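Local coordinates for methylated-DNA--protein-cysteine methyltransferase (Thermococcus kodakarensis, PDB 1MGT) that repairs O6-methylguanine and O4-methylthymine in DNA by transferring the methyl group irreversibly to one of its own cysteines, at residues I16-Q25 and S53-P64. Sequence-based numbering, arbitrary orientation.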
# COMPACT_ATOMS: atom_id res chain seq x y z
N ILE A 16 -8.74 7.35 3.35
CA ILE A 16 -7.58 7.14 2.49
C ILE A 16 -6.85 8.49 2.32
O ILE A 16 -7.52 9.49 2.07
CB ILE A 16 -7.99 6.57 1.13
CG1 ILE A 16 -8.55 5.13 1.28
CG2 ILE A 16 -6.82 6.54 0.15
CD1 ILE A 16 -9.18 4.63 -0.03
N GLY A 17 -5.52 8.46 2.46
CA GLY A 17 -4.75 9.71 2.32
C GLY A 17 -3.72 9.47 1.22
O GLY A 17 -3.15 8.38 1.19
N VAL A 18 -3.51 10.41 0.32
CA VAL A 18 -2.55 10.26 -0.75
C VAL A 18 -1.61 11.50 -0.79
O VAL A 18 -2.12 12.62 -0.82
CB VAL A 18 -3.23 10.13 -2.13
CG1 VAL A 18 -2.17 9.93 -3.23
CG2 VAL A 18 -4.20 8.93 -2.17
N ILE A 19 -0.34 11.23 -0.68
CA ILE A 19 0.68 12.29 -0.75
C ILE A 19 1.07 12.30 -2.22
O ILE A 19 1.37 11.23 -2.79
CB ILE A 19 1.89 11.97 0.12
CG1 ILE A 19 1.46 11.76 1.59
CG2 ILE A 19 2.91 13.09 -0.05
CD1 ILE A 19 2.64 11.39 2.49
N PHE A 20 1.06 13.45 -2.88
CA PHE A 20 1.40 13.44 -4.30
C PHE A 20 2.03 14.78 -4.72
O PHE A 20 1.86 15.78 -4.03
CB PHE A 20 0.15 13.23 -5.16
CG PHE A 20 -0.90 14.31 -5.04
CD1 PHE A 20 -0.97 15.30 -6.02
CD2 PHE A 20 -1.79 14.33 -4.00
CE1 PHE A 20 -1.93 16.30 -5.93
CE2 PHE A 20 -2.74 15.34 -3.89
CZ PHE A 20 -2.83 16.32 -4.87
N SER A 21 2.73 14.72 -5.82
CA SER A 21 3.39 15.90 -6.40
C SER A 21 3.58 15.55 -7.87
O SER A 21 4.67 15.06 -8.21
CB SER A 21 4.76 16.07 -5.74
OG SER A 21 5.41 17.21 -6.27
N GLY A 22 2.55 15.64 -8.68
CA GLY A 22 2.84 15.24 -10.11
C GLY A 22 2.40 13.79 -10.31
O GLY A 22 1.67 13.48 -11.26
N ARG A 23 2.88 12.90 -9.47
CA ARG A 23 2.57 11.47 -9.45
C ARG A 23 2.47 11.12 -7.95
O ARG A 23 2.84 11.94 -7.10
CB ARG A 23 3.59 10.62 -10.17
CG ARG A 23 3.35 10.45 -11.67
CD ARG A 23 4.35 9.43 -12.25
NE ARG A 23 5.70 9.88 -11.92
CZ ARG A 23 6.86 9.31 -12.24
NH1 ARG A 23 6.90 8.19 -12.94
NH2 ARG A 23 8.00 9.88 -11.85
N VAL A 24 1.98 9.93 -7.63
CA VAL A 24 1.85 9.53 -6.23
C VAL A 24 3.16 9.25 -5.54
O VAL A 24 4.05 8.54 -5.99
CB VAL A 24 0.90 8.31 -6.14
CG1 VAL A 24 0.84 7.78 -4.70
CG2 VAL A 24 -0.48 8.64 -6.68
N GLN A 25 3.33 9.82 -4.33
CA GLN A 25 4.49 9.66 -3.52
C GLN A 25 4.21 8.72 -2.33
O GLN A 25 5.13 8.12 -1.78
CB GLN A 25 4.91 11.04 -2.92
CG GLN A 25 5.46 11.98 -4.02
CD GLN A 25 5.81 13.34 -3.43
OE1 GLN A 25 4.93 13.97 -2.86
NE2 GLN A 25 7.06 13.78 -3.56
N SER A 53 11.12 15.21 -1.26
CA SER A 53 10.55 16.48 -0.80
C SER A 53 9.03 16.33 -0.72
O SER A 53 8.43 16.04 -1.75
CB SER A 53 10.90 17.57 -1.83
OG SER A 53 12.30 17.78 -1.70
N ILE A 54 8.47 16.50 0.46
CA ILE A 54 7.08 16.36 0.74
C ILE A 54 6.42 17.62 1.31
O ILE A 54 7.00 18.23 2.22
CB ILE A 54 6.89 15.29 1.88
CG1 ILE A 54 7.52 13.95 1.51
CG2 ILE A 54 5.41 15.09 2.17
CD1 ILE A 54 6.89 13.31 0.29
N SER A 55 5.23 17.91 0.86
CA SER A 55 4.40 19.00 1.31
C SER A 55 3.02 18.40 1.69
O SER A 55 2.44 17.75 0.84
CB SER A 55 4.15 20.06 0.20
OG SER A 55 3.68 21.19 0.93
N LEU A 56 2.56 18.65 2.89
CA LEU A 56 1.30 18.11 3.35
C LEU A 56 0.15 19.10 3.37
O LEU A 56 -0.81 18.93 4.14
CB LEU A 56 1.45 17.38 4.68
CG LEU A 56 2.45 16.21 4.68
CD1 LEU A 56 2.55 15.64 6.08
CD2 LEU A 56 2.01 15.12 3.69
N ASP A 57 0.24 20.10 2.51
CA ASP A 57 -0.87 21.05 2.36
C ASP A 57 -2.02 20.26 1.71
O ASP A 57 -1.82 19.56 0.69
CB ASP A 57 -0.50 22.20 1.44
CG ASP A 57 0.21 21.81 0.17
OD1 ASP A 57 1.27 21.12 0.22
OD2 ASP A 57 -0.27 22.19 -0.90
N VAL A 58 -3.20 20.39 2.26
CA VAL A 58 -4.37 19.67 1.74
C VAL A 58 -4.92 20.29 0.49
O VAL A 58 -5.28 21.46 0.42
CB VAL A 58 -5.46 19.55 2.82
CG1 VAL A 58 -6.66 18.76 2.33
CG2 VAL A 58 -4.87 18.94 4.08
N GLN A 59 -5.02 19.48 -0.56
CA GLN A 59 -5.51 19.87 -1.86
C GLN A 59 -6.46 18.79 -2.42
O GLN A 59 -6.29 17.60 -2.18
CB GLN A 59 -4.35 20.04 -2.85
CG GLN A 59 -3.22 20.98 -2.44
CD GLN A 59 -3.65 22.43 -2.31
OE1 GLN A 59 -4.68 22.83 -2.84
NE2 GLN A 59 -2.89 23.25 -1.58
N PRO A 60 -7.46 19.23 -3.17
CA PRO A 60 -8.41 18.34 -3.80
C PRO A 60 -7.73 17.55 -4.91
O PRO A 60 -6.82 18.00 -5.62
CB PRO A 60 -9.47 19.25 -4.42
CG PRO A 60 -9.19 20.63 -3.92
CD PRO A 60 -7.73 20.66 -3.52
N SER A 61 -8.16 16.28 -5.04
CA SER A 61 -7.59 15.46 -6.10
C SER A 61 -8.47 14.20 -6.23
O SER A 61 -9.30 13.98 -5.36
CB SER A 61 -6.14 15.12 -5.94
OG SER A 61 -5.89 13.85 -5.41
N ASP A 62 -8.29 13.51 -7.34
CA ASP A 62 -9.08 12.30 -7.55
C ASP A 62 -8.28 11.06 -7.13
O ASP A 62 -8.79 9.95 -7.29
CB ASP A 62 -9.55 12.18 -8.99
CG ASP A 62 -8.46 12.01 -10.00
OD1 ASP A 62 -8.76 11.69 -11.18
OD2 ASP A 62 -7.26 12.20 -9.68
N TYR A 63 -7.10 11.22 -6.57
CA TYR A 63 -6.28 10.09 -6.15
C TYR A 63 -6.93 9.19 -5.12
O TYR A 63 -6.93 7.95 -5.29
CB TYR A 63 -4.89 10.52 -5.73
CG TYR A 63 -3.95 10.77 -6.89
CD1 TYR A 63 -3.24 11.96 -6.95
CD2 TYR A 63 -3.77 9.84 -7.90
CE1 TYR A 63 -2.36 12.20 -8.00
CE2 TYR A 63 -2.91 10.09 -8.95
CZ TYR A 63 -2.21 11.26 -8.98
OH TYR A 63 -1.34 11.53 -10.03
N PRO A 64 -7.50 9.72 -4.05
CA PRO A 64 -8.16 8.90 -3.04
C PRO A 64 -9.25 8.03 -3.67
O PRO A 64 -9.36 6.84 -3.37
CB PRO A 64 -8.74 9.91 -2.06
CG PRO A 64 -7.73 11.06 -2.17
CD PRO A 64 -7.51 11.16 -3.68
O HOH W 1 4.65 16.44 -1.85
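Tyr63, in the first turn of helix 63-71, turns one face of its ring to Val24 and meets Phe20 obliquely, both on the hairpin of strands 12-20 and 24-30. Val24 CG2 lies 3.7 Å from the centroid of the Tyr63 ring, a CH-pi contact that a short, beta-branched valine can make with a methyl close to its backbone. The Phe20 plane is turned 59° from that ring, with Tyr63 CD1 over one phenyl face, 3.8 Å from Phe20 CG. Phe20 holds CG between its backbone N and carbonyl carbon (chi1 62°), which turns the ring toward residues 59-61, where Phe20 CZ comes within 3.7 Å of Ser61 CB. Ser61 OG accepts from Tyr63 N (3.1 Å), a capping bond at the entrance to the helix, and also bonds Ser3 OG. Val18 crosses Tyr63 at about a right angle, Val18 CG1 packing on Tyr63 CB, while CG2 reaches the ring of Pro64. On the other sheet face, Ile19 CG2 lies 3.9 Å from Ile54 CG2. The extended Gln25 donates from NE2 to Ser53 O (3.2 Å) and to Glu87, the former being the one direct hydrogen bond between the segments. The contact therefore probably depends mainly on shape fit and buried apolar surface.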